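Local coordinates for oligopeptide-binding protein oppA (Lactococcus lactis, PDB 3DRF) that captures oligopeptides outside the cell, closing around them like a Venus flytrap, and serves the OppABCDF ABC transporter that takes them up, at residues Y119-T122 with Y123-I126; R135-D138 with S139-N142. All coordinates share one frame; numbering follows the deposited sequence. Where two conformers were deposited one is given.

Contact 1: residues Y119-T122 with Y123-I126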
loop_
_atom_site.group_PDB
_atom_site.type_symbol
_atom_site.label_atom_id
_atom_site.label_comp_id
_atom_site.label_asym_id
_atom_site.label_seq_id
_atom_site.Cartn_x
_atom_site.Cartn_y
_atom_site.Cartn_z
ATOM N N TYR A 119 -14.823 16.667 -2.844
ATOM C CA TYR A 119 -14.031 16.152 -1.695
ATOM C C TYR A 119 -14.829 15.185 -0.780
ATOM O O TYR A 119 -14.376 14.148 -0.453
ATOM C CB TYR A 119 -13.477 17.363 -0.918
ATOM C CG TYR A 119 -12.622 16.892 0.251
ATOM C CD1 TYR A 119 -11.418 16.168 0.057
ATOM C CD2 TYR A 119 -13.047 17.109 1.543
ATOM C CE1 TYR A 119 -10.660 15.719 1.154
ATOM C CE2 TYR A 119 -12.300 16.669 2.643
ATOM C CZ TYR A 119 -11.123 15.961 2.435
ATOM O OH TYR A 119 -10.380 15.523 3.529
ATOM N N GLU A 120 -16.027 15.604 -0.400
ATOM C CA GLU A 120 -16.927 14.725 0.358
ATOM C C GLU A 120 -17.224 13.438 -0.432
ATOM O O GLU A 120 -17.312 12.376 0.135
ATOM C CB GLU A 120 -18.240 15.512 0.696
ATOM C CG GLU A 120 -19.248 14.644 1.483
ATOM C CD GLU A 120 -20.159 13.744 0.610
ATOM O OE1 GLU A 120 -20.206 13.890 -0.582
ATOM O OE2 GLU A 120 -20.816 12.915 1.254
ATOM N N PHE A 121 -17.345 13.555 -1.756
ATOM C CA PHE A 121 -17.707 12.353 -2.552
ATOM C C PHE A 121 -16.634 11.233 -2.475
ATOM O O PHE A 121 -16.992 10.099 -2.442
ATOM C CB PHE A 121 -18.039 12.742 -4.026
ATOM C CG PHE A 121 -18.634 11.601 -4.817
ATOM C CD1 PHE A 121 -18.082 11.234 -6.023
ATOM C CD2 PHE A 121 -19.727 10.902 -4.340
ATOM C CE1 PHE A 121 -18.617 10.207 -6.753
ATOM C CE2 PHE A 121 -20.294 9.828 -5.099
ATOM C CZ PHE A 121 -19.699 9.498 -6.281
ATOM N N THR A 122 -15.352 11.615 -2.367
ATOM C CA THR A 122 -14.267 10.625 -2.090
ATOM C C THR A 122 -14.667 9.721 -0.866
ATOM O O THR A 122 -14.531 8.531 -0.896
ATOM C CB THR A 122 -13.008 11.383 -1.732
ATOM O OG1 THR A 122 -12.597 12.118 -2.931
ATOM C CG2 THR A 122 -11.894 10.398 -1.300
ATOM N N TYR A 123 -15.183 10.345 0.196
ATOM C CA TYR A 123 -15.549 9.585 1.420
ATOM C C TYR A 123 -16.670 8.580 1.112
ATOM O O TYR A 123 -16.630 7.522 1.608
ATOM C CB TYR A 123 -15.997 10.516 2.532
ATOM C CG TYR A 123 -14.822 11.318 3.150
ATOM C CD1 TYR A 123 -14.370 12.507 2.557
ATOM C CD2 TYR A 123 -14.123 10.857 4.268
ATOM C CE1 TYR A 123 -13.312 13.255 3.098
ATOM C CE2 TYR A 123 -13.034 11.608 4.822
ATOM C CZ TYR A 123 -12.678 12.806 4.253
ATOM O OH TYR A 123 -11.616 13.495 4.808
ATOM N N GLU A 124 -17.630 8.966 0.282
ATOM C CA GLU A 124 -18.706 8.069 -0.075
ATOM C C GLU A 124 -18.177 6.899 -0.884
ATOM O O GLU A 124 -18.617 5.821 -0.733
ATOM C CB GLU A 124 -19.797 8.796 -0.900
ATOM C CG GLU A 124 -20.509 9.972 -0.081
ATOM C CD GLU A 124 -21.699 10.559 -0.779
ATOM O OE1 GLU A 124 -22.060 10.008 -1.765
ATOM O OE2 GLU A 124 -22.183 11.587 -0.334
ATOM N N THR A 125 -17.196 7.143 -1.755
ATOM C CA THR A 125 -16.666 6.024 -2.569
ATOM C C THR A 125 -16.054 4.908 -1.722
ATOM O O THR A 125 -16.060 3.810 -2.138
ATOM C CB THR A 125 -15.684 6.452 -3.675
ATOM O OG1 THR A 125 -14.432 6.912 -3.096
ATOM C CG2 THR A 125 -16.279 7.511 -4.607
ATOM N N ILE A 126 -15.498 5.269 -0.560
ATOM C CA ILE A 126 -14.983 4.253 0.377
ATOM C C ILE A 126 -16.052 3.726 1.366
ATOM O O ILE A 126 -16.121 2.558 1.620
ATOM C CB ILE A 126 -13.767 4.843 1.172
ATOM C CG1 ILE A 126 -12.617 5.130 0.153
ATOM C CG2 ILE A 126 -13.353 3.849 2.247
ATOM C CD1 ILE A 126 -11.373 5.818 0.850
#

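Contact 2: residues R135-D138 with S139-N142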
loop_
_atom_site.group_PDB
_atom_site.type_symbol
_atom_site.label_atom_id
_atom_site.label_comp_id
_atom_site.label_asym_id
_atom_site.label_seq_id
_atom_site.Cartn_x
_atom_site.Cartn_y
_atom_site.Cartn_z
ATOM N N ARG A 135 -11.182 -0.248 1.192
ATOM C CA ARG A 135 -10.412 0.697 2.016
ATOM C C ARG A 135 -11.116 1.222 3.302
ATOM O O ARG A 135 -10.649 2.125 3.930
ATOM C CB ARG A 135 -9.887 1.860 1.162
ATOM C CG ARG A 135 -8.834 1.448 0.121
ATOM C CD ARG A 135 -8.286 2.732 -0.561
ATOM N NE ARG A 135 -7.150 2.420 -1.451
ATOM C CZ ARG A 135 -5.915 2.275 -1.040
ATOM N NH1 ARG A 135 -4.956 2.029 -1.905
ATOM N NH2 ARG A 135 -5.623 2.383 0.225
ATOM N N TRP A 136 -12.194 0.562 3.722
ATOM C CA TRP A 136 -12.758 0.869 5.041
ATOM C C TRP A 136 -11.692 0.499 6.125
ATOM O O TRP A 136 -10.916 -0.419 5.977
ATOM C CB TRP A 136 -14.124 0.122 5.267
ATOM C CG TRP A 136 -14.763 0.571 6.604
ATOM C CD1 TRP A 136 -14.809 -0.157 7.717
ATOM C CD2 TRP A 136 -15.312 1.882 6.950
ATOM N NE1 TRP A 136 -15.398 0.570 8.746
ATOM C CE2 TRP A 136 -15.668 1.835 8.301
ATOM C CE3 TRP A 136 -15.504 3.082 6.237
ATOM C CZ2 TRP A 136 -16.247 2.922 8.962
ATOM C CZ3 TRP A 136 -16.058 4.145 6.883
ATOM C CH2 TRP A 136 -16.443 4.069 8.211
ATOM N N THR A 137 -11.716 1.258 7.213
ATOM C CA THR A 137 -10.697 1.137 8.252
ATOM C C THR A 137 -11.247 1.840 9.497
ATOM O O THR A 137 -12.062 2.675 9.399
ATOM C CB THR A 137 -9.372 1.794 7.787
ATOM O OG1 THR A 137 -8.561 1.943 8.963
ATOM C CG2 THR A 137 -9.596 3.199 7.070
ATOM N N ASP A 138 -10.784 1.450 10.672
ATOM C CA ASP A 138 -11.224 2.149 11.881
ATOM C C ASP A 138 -10.760 3.611 11.951
ATOM O O ASP A 138 -11.290 4.381 12.735
ATOM C CB ASP A 138 -10.802 1.384 13.134
ATOM C CG ASP A 138 -11.648 0.153 13.354
ATOM O OD1 ASP A 138 -12.862 0.347 13.540
ATOM O OD2 ASP A 138 -11.111 -0.979 13.332
ATOM N N SER A 139 -9.802 4.011 11.114
ATOM C CA SER A 139 -9.420 5.457 11.112
ATOM C C SER A 139 -10.622 6.331 10.732
ATOM O O SER A 139 -10.794 7.398 11.253
ATOM C CB SER A 139 -8.319 5.712 10.090
ATOM O OG SER A 139 -7.138 4.912 10.344
ATOM N N LEU A 140 -11.445 5.860 9.804
ATOM C CA LEU A 140 -12.602 6.651 9.298
ATOM C C LEU A 140 -13.768 6.744 10.296
ATOM O O LEU A 140 -14.558 7.601 10.207
ATOM C CB LEU A 140 -13.068 6.079 7.947
ATOM C CG LEU A 140 -12.024 6.339 6.811
ATOM C CD1 LEU A 140 -12.534 5.661 5.543
ATOM C CD2 LEU A 140 -11.799 7.850 6.535
ATOM N N ALA A 141 -13.792 5.834 11.287
ATOM C CA ALA A 141 -14.799 5.876 12.383
ATOM C C ALA A 141 -14.687 7.107 13.303
ATOM O O ALA A 141 -15.555 7.452 13.998
ATOM C CB ALA A 141 -14.728 4.582 13.196
ATOM N N ASN A 142 -13.525 7.755 13.220
ATOM C CA ASN A 142 -13.230 8.975 13.989
ATOM C C ASN A 142 -13.798 10.269 13.400
ATOM O O ASN A 142 -13.737 11.267 14.033
ATOM C CB ASN A 142 -11.697 9.057 14.270
ATOM C CG ASN A 142 -11.262 10.350 15.014
ATOM O OD1 ASN A 142 -11.600 10.549 16.133
ATOM N ND2 ASN A 142 -10.506 11.169 14.342
#

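Contact 1: residues Y119-T122 with Y123-I126
Tyr119 and Tyr123, one turn apart on the helix 116-127, form a T-shaped aromatic pair that illustrates how i, i+4 neighbours interlock. The path of the Tyr123 side chain accounts for the pairing. Its CB rests 3.3 Å from Glu120 O, and CD1 passes Tyr119 O, so the near edge of the ring skirts the backbone of the preceding turn. CE1 then points into the face of the Tyr119 ring, 3.5 Å from Tyr119 CZ, with the two ring planes 84° apart. The torsions set up this meeting: Tyr123 CG lies anti to its carbonyl carbon (chi1 -72°), leaning back toward Tyr119. At the tip, Tyr123 OH donates to Tyr119 OH over 2.7 Å; Leu191 N and Leu191 O bond to Tyr123 OH and Tyr119 OH respectively, joining both phenols to one backbone residue.

On another side of the helix, Glu120 OE2 comes within 2.5 Å of Glu124 OE2. So short a separation suggests a proton held by one acid group, while Lys117 bridges to both carboxylates. Thr125 CG2 sits over one face of the Phe121 ring, and Thr125 OG1 turns back to donate to Thr122 O at 2.7 Å, tilted 19° from the carbonyl plane.

Contact 2: residues R135-D138 with S139-N142
An ST turn followed at once by a helical turn shapes the loop between helices 116-127 and 146-150, and Thr137 begins it. Its OG1 accepts a hydrogen bond from Ser139 N at 3.2 Å, nearly straight at 173°. The main chain of the same residue closes a second ring, in which Leu140 N donates to Thr137 O at 3.3 Å. One residue on, Ala141 N likewise donates to Asp138 O, and the chain coils tightly. Thr137 OG1 stands anti to the backbone N (chi1 165°), which sets it beside the carbonyl carbon and facing Ser139 N.

The methyl branch, CG2, turns the other way and packs 4.0 Å from Leu140 CG. Leu140 also meets Trp136: its CB lies 3.7 Å from Trp136 CZ3, an off-centre CH-pi contact with the six-membered ring, while Leu140 CD1 lies 4.0 Å from Trp136 CE3. The indole in turn stacks with His150.

Asp483 OD1 bonds to both Thr137 OG1 and Ser139 OG, and Ala488 N bonds to Asp138 OD2, while Arg135 NH1 bonds to the backbone of the bound peptide. Since Thr137 OG1 accepts from Ser139 N and is also bonded to Asp483 and to Ser486 OG, its hydroxyl may be polarised by these partners, and the bonds fix the turn against residues 483-488, its apolar side directed at the neighbouring helices.

In the fold
After strand 97-102 the chain enters helix 116-127, where contact 1 lies within two successive turns and closes no loop. The helix ends just after Ile126, and the following loop reaches contact 2 at residues 135-142 before helix 146-150 begins. The two contacts therefore lie in series, neither nesting nor crossing, with centres about 13 Å apart. They still touch: Ile126 CG2 packs 3.6 Å from Arg135 C and 3.8 Å from Leu140 CD1, folding the loop back on the helix end. Contact 1 joins this helix to strands 160-161 and 170-174, whereas contact 2 links it to residues 483-488 and, through Arg135, to the bound peptide.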